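Local coordinates for cytochrome c'' (Methylophilus methylotrophus, PDB 1GU2), which binds a covalently attached heme c and probably serves as an electron-transfer cytochrome, at residues A5-A16 and P106-L117. Numbering follows the deposited sequence.
Sequences AEKLVYKYTNIA and PSEKANFIAYLL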
loop_
_atom_site.group_PDB
_atom_site.type_symbol
_atom_site.label_atom_id
_atom_site.label_comp_id
_atom_site.label_asym_id
_atom_site.label_seq_id
_atom_site.Cartn_x
_atom_site.Cartn_y
_atom_site.Cartn_z
ATOM N N ALA A 5 -2.543 11.269 -2.883
ATOM C CA ALA A 5 -2.497 9.841 -3.252
ATOM C C ALA A 5 -2.713 9.702 -4.738
ATOM O O ALA A 5 -1.996 8.965 -5.406
ATOM C CB ALA A 5 -3.530 9.053 -2.418
ATOM N N GLU A 6 -3.726 10.370 -5.279
ATOM C CA GLU A 6 -3.998 10.248 -6.695
ATOM C C GLU A 6 -2.792 10.679 -7.535
ATOM O O GLU A 6 -2.434 10.022 -8.515
ATOM C CB GLU A 6 -5.250 11.069 -7.051
ATOM C CG GLU A 6 -5.693 10.891 -8.485
ATOM C CD GLU A 6 -6.818 11.803 -8.921
ATOM O OE1 GLU A 6 -6.911 12.112 -10.152
ATOM O OE2 GLU A 6 -7.660 12.176 -8.081
ATOM N N LYS A 7 -2.167 11.802 -7.195
ATOM C CA LYS A 7 -1.003 12.240 -7.963
ATOM C C LYS A 7 0.147 11.241 -7.886
ATOM O O LYS A 7 0.895 11.069 -8.861
ATOM C CB LYS A 7 -0.593 13.627 -7.462
ATOM C CG LYS A 7 -1.575 14.750 -7.826
ATOM C CD LYS A 7 -1.026 16.129 -7.486
ATOM C CE LYS A 7 -0.780 16.269 -5.980
ATOM N NZ LYS A 7 -0.092 17.587 -5.727
ATOM N N LEU A 8 0.323 10.560 -6.753
ATOM C CA LEU A 8 1.362 9.523 -6.625
ATOM C C LEU A 8 1.065 8.357 -7.550
ATOM O O LEU A 8 2.016 7.747 -8.092
ATOM C CB LEU A 8 1.525 9.056 -5.194
ATOM C CG LEU A 8 2.270 10.031 -4.261
ATOM C CD1 LEU A 8 2.119 9.527 -2.831
ATOM C CD2 LEU A 8 3.723 10.196 -4.614
ATOM N N VAL A 9 -0.183 8.006 -7.783
ATOM C CA VAL A 9 -0.454 6.907 -8.734
ATOM C C VAL A 9 0.108 7.240 -10.102
ATOM O O VAL A 9 0.741 6.416 -10.742
ATOM C CB VAL A 9 -1.976 6.656 -8.816
ATOM C CG1 VAL A 9 -2.324 5.620 -9.908
ATOM C CG2 VAL A 9 -2.536 6.169 -7.513
ATOM N N TYR A 10 -0.072 8.497 -10.606
ATOM C CA TYR A 10 0.508 8.835 -11.912
ATOM C C TYR A 10 2.019 8.791 -11.912
ATOM O O TYR A 10 2.648 8.300 -12.844
ATOM C CB TYR A 10 0.120 10.220 -12.447
ATOM C CG TYR A 10 -1.381 10.362 -12.429
ATOM C CD1 TYR A 10 -1.903 11.235 -11.474
ATOM C CD2 TYR A 10 -2.220 9.672 -13.299
ATOM C CE1 TYR A 10 -3.269 11.424 -11.381
ATOM C CE2 TYR A 10 -3.589 9.881 -13.188
ATOM C CZ TYR A 10 -4.103 10.755 -12.246
ATOM O OH TYR A 10 -5.478 10.941 -12.147
ATOM N N LYS A 11 2.610 9.324 -10.850
ATOM C CA LYS A 11 4.063 9.341 -10.733
ATOM C C LYS A 11 4.622 7.931 -10.814
ATOM O O LYS A 11 5.509 7.624 -11.623
ATOM C CB LYS A 11 4.510 10.035 -9.434
ATOM C CG LYS A 11 6.002 10.056 -9.257
ATOM C CD LYS A 11 6.462 10.783 -8.011
ATOM C CE LYS A 11 7.962 10.598 -7.814
ATOM N NZ LYS A 11 8.410 11.497 -6.670
ATOM N N TYR A 12 4.116 7.022 -9.986
ATOM C CA TYR A 12 4.643 5.663 -9.992
ATOM C C TYR A 12 4.279 4.911 -11.273
ATOM O O TYR A 12 5.065 4.056 -11.738
ATOM C CB TYR A 12 4.161 4.881 -8.769
ATOM C CG TYR A 12 4.751 5.378 -7.464
ATOM C CD1 TYR A 12 6.093 5.536 -7.274
ATOM C CD2 TYR A 12 3.900 5.667 -6.406
ATOM C CE1 TYR A 12 6.612 5.998 -6.048
ATOM C CE2 TYR A 12 4.418 6.120 -5.186
ATOM C CZ TYR A 12 5.752 6.289 -5.025
ATOM O OH TYR A 12 6.229 6.732 -3.815
ATOM N N THR A 13 3.130 5.230 -11.871
ATOM C CA THR A 13 2.811 4.583 -13.159
ATOM C C THR A 13 3.822 4.944 -14.216
ATOM O O THR A 13 4.292 4.068 -14.982
ATOM C CB THR A 13 1.423 5.028 -13.623
ATOM O OG1 THR A 13 0.427 4.528 -12.692
ATOM C CG2 THR A 13 1.145 4.439 -15.000
ATOM N N ASN A 14 4.179 6.222 -14.276
ATOM C CA ASN A 14 5.123 6.642 -15.310
ATOM C C ASN A 14 6.507 6.060 -15.060
ATOM O O ASN A 14 7.174 5.647 -16.039
ATOM C CB ASN A 14 5.113 8.169 -15.380
ATOM C CG ASN A 14 3.783 8.690 -15.896
ATOM O OD1 ASN A 14 3.020 8.003 -16.594
ATOM N ND2 ASN A 14 3.538 9.935 -15.516
ATOM N N ILE A 15 6.977 5.989 -13.801
ATOM C CA ILE A 15 8.250 5.332 -13.499
ATOM C C ILE A 15 8.195 3.865 -13.906
ATOM O O ILE A 15 9.134 3.328 -14.510
ATOM C CB ILE A 15 8.577 5.507 -12.022
ATOM C CG1 ILE A 15 8.866 6.976 -11.667
ATOM C CG2 ILE A 15 9.728 4.599 -11.617
ATOM C CD1 ILE A 15 8.911 7.312 -10.193
ATOM N N ALA A 16 7.094 3.169 -13.573
ATOM C CA ALA A 16 6.941 1.746 -13.885
ATOM C C ALA A 16 6.934 1.506 -15.384
ATOM O O ALA A 16 7.584 0.567 -15.862
ATOM C CB ALA A 16 5.634 1.237 -13.258
ATOM N N PRO A 106 7.868 0.137 -8.511
ATOM C CA PRO A 106 6.977 1.214 -8.910
ATOM C C PRO A 106 5.581 0.760 -9.319
ATOM O O PRO A 106 4.575 1.394 -8.933
ATOM C CB PRO A 106 7.766 1.876 -10.073
ATOM C CG PRO A 106 9.176 1.537 -9.863
ATOM C CD PRO A 106 9.199 0.196 -9.172
ATOM N N SER A 107 5.452 -0.351 -10.071
ATOM C CA SER A 107 4.126 -0.846 -10.426
ATOM C C SER A 107 3.357 -1.353 -9.214
ATOM O O SER A 107 2.142 -1.153 -9.133
ATOM C CB SER A 107 4.180 -1.932 -11.508
ATOM O OG SER A 107 4.925 -3.059 -11.133
ATOM N N GLU A 108 3.994 -2.005 -8.237
ATOM C CA GLU A 108 3.340 -2.401 -7.040
ATOM C C GLU A 108 2.812 -1.180 -6.305
ATOM O O GLU A 108 1.688 -1.216 -5.796
ATOM C CB GLU A 108 4.288 -3.218 -6.117
ATOM C CG GLU A 108 4.591 -4.596 -6.610
ATOM C CD GLU A 108 5.619 -5.334 -5.777
ATOM O OE1 GLU A 108 6.531 -4.676 -5.204
ATOM O OE2 GLU A 108 5.489 -6.595 -5.686
ATOM N N LYS A 109 3.576 -0.101 -6.235
ATOM C CA LYS A 109 3.126 1.104 -5.522
ATOM C C LYS A 109 1.973 1.767 -6.246
ATOM O O LYS A 109 0.983 2.171 -5.643
ATOM C CB LYS A 109 4.311 2.082 -5.353
ATOM C CG LYS A 109 5.425 1.578 -4.447
ATOM C CD LYS A 109 6.530 2.642 -4.301
ATOM C CE LYS A 109 7.624 2.058 -3.433
ATOM N NZ LYS A 109 8.775 2.993 -3.331
ATOM N N ALA A 110 2.053 1.891 -7.581
ATOM C CA ALA A 110 0.951 2.455 -8.329
ATOM C C ALA A 110 -0.318 1.640 -8.160
ATOM O O ALA A 110 -1.415 2.167 -7.928
ATOM C CB ALA A 110 1.336 2.529 -9.794
ATOM N N ASN A 111 -0.230 0.307 -8.286
ATOM C CA ASN A 111 -1.388 -0.544 -8.186
ATOM C C ASN A 111 -1.985 -0.492 -6.779
ATOM O O ASN A 111 -3.212 -0.468 -6.611
ATOM C CB ASN A 111 -1.037 -2.023 -8.495
ATOM C CG ASN A 111 -0.743 -2.318 -9.948
ATOM O OD1 ASN A 111 -1.045 -1.508 -10.832
ATOM N ND2 ASN A 111 -0.176 -3.494 -10.189
ATOM N N PHE A 112 -1.123 -0.480 -5.759
ATOM C CA PHE A 112 -1.597 -0.467 -4.388
ATOM C C PHE A 112 -2.279 0.852 -4.033
ATOM O O PHE A 112 -3.336 0.834 -3.421
ATOM C CB PHE A 112 -0.434 -0.773 -3.440
ATOM C CG PHE A 112 -0.884 -0.680 -1.991
ATOM C CD1 PHE A 112 -0.396 0.305 -1.160
ATOM C CD2 PHE A 112 -1.801 -1.604 -1.521
ATOM C CE1 PHE A 112 -0.816 0.382 0.155
ATOM C CE2 PHE A 112 -2.261 -1.529 -0.238
ATOM C CZ PHE A 112 -1.757 -0.537 0.575
ATOM N N ILE A 113 -1.687 1.990 -4.407
ATOM C CA ILE A 113 -2.302 3.268 -4.076
ATOM C C ILE A 113 -3.589 3.439 -4.858
ATOM O O ILE A 113 -4.592 3.933 -4.315
ATOM C CB ILE A 113 -1.307 4.440 -4.225
ATOM C CG1 ILE A 113 -0.062 4.260 -3.349
ATOM C CG2 ILE A 113 -2.034 5.747 -3.956
ATOM C CD1 ILE A 113 1.032 5.290 -3.566
ATOM N N ALA A 114 -3.653 2.978 -6.095
ATOM C CA ALA A 114 -4.881 3.030 -6.869
ATOM C C ALA A 114 -5.922 2.195 -6.177
ATOM O O ALA A 114 -7.074 2.592 -6.037
ATOM C CB ALA A 114 -4.634 2.538 -8.287
ATOM N N TYR A 115 -5.552 1.021 -5.682
ATOM C CA TYR A 115 -6.507 0.187 -4.902
ATOM C C TYR A 115 -6.982 0.936 -3.667
ATOM O O TYR A 115 -8.180 0.969 -3.321
ATOM C CB TYR A 115 -5.825 -1.168 -4.578
ATOM C CG TYR A 115 -6.554 -1.895 -3.464
ATOM C CD1 TYR A 115 -7.864 -2.306 -3.644
ATOM C CD2 TYR A 115 -5.958 -2.150 -2.233
ATOM C CE1 TYR A 115 -8.514 -2.975 -2.596
ATOM C CE2 TYR A 115 -6.584 -2.809 -1.176
ATOM C CZ TYR A 115 -7.876 -3.214 -1.414
ATOM O OH TYR A 115 -8.567 -3.822 -0.408
ATOM N N LEU A 116 -6.088 1.592 -2.918
ATOM C CA LEU A 116 -6.496 2.391 -1.741
ATOM C C LEU A 116 -7.546 3.447 -2.105
ATOM O O LEU A 116 -8.441 3.702 -1.248
ATOM C CB LEU A 116 -5.318 3.077 -1.108
ATOM C CG LEU A 116 -4.285 2.231 -0.372
ATOM C CD1 LEU A 116 -3.229 3.142 0.253
ATOM C CD2 LEU A 116 -4.884 1.359 0.702
ATOM N N LEU A 117 -7.474 4.058 -3.273
ATOM C CA LEU A 117 -8.438 5.086 -3.709
ATOM C C LEU A 117 -9.832 4.490 -3.843
ATOM O O LEU A 117 -10.818 5.231 -3.818
ATOM C CB LEU A 117 -8.041 5.737 -5.036
ATOM C CG LEU A 117 -6.768 6.574 -5.053
ATOM C CD1 LEU A 117 -6.426 7.077 -6.444
ATOM C CD2 LEU A 117 -6.872 7.712 -4.062
HETATM O O HOH W 1 7.818 5.430 -2.304
#
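Y12 and K109 meet because each turns its CG beside its own backbone N: chi1 of -69° sends the tyrosine ring across helix 106-117, and K109, extended beyond CG, runs obliquely over one face of that ring. K109 CD stands 3.9 Å from the centroid of the Y12 ring, close to its normal, a CH-pi contact, with K109 CB over the same ring nearer the CG end. At the ring's edge, I113 CD1 approaches Y12 CE2 at 3.8 Å, the isoleucine coming in roughly perpendicular to the tyrosine. Y12 thus fits as a knob among P106, K109, A110 and I113.

One turn earlier, V9 and I113 lie alongside, pointing opposite ways, their CG2 atoms 3.6 Å apart. V9 is lodged among A110, I113, A114 and L117, and I113 in turn among A5, L8, V9 and Y12, so knobs-into-holes packing works from both helices. A110, with only a methyl group, probably allows the close approach here: its CA is 4.7 Å from V9 CA, and the axes of these antiparallel segments approach to 7.9 Å. A110 CB also meets T13 OG1, which donates back to V9 O at 2.7 Å. V9 O thus accepts two bonds from T13, OG1 and N arriving from opposite faces of the carbonyl plane, and the hydroxyl finds its partner within its own helix.

The N-terminal helix 2-19 here lies nearly antiparallel against the C-terminal helix 106-118, which carries F112 to the heme. No direct hydrogen bond joins the two segments. Apolar packing therefore dominates, and the polar link is one water bridging Y12 OH and K109 NZ, while the ammonium's salt bridge to D103 probably helps hold the lysine chain over the ring.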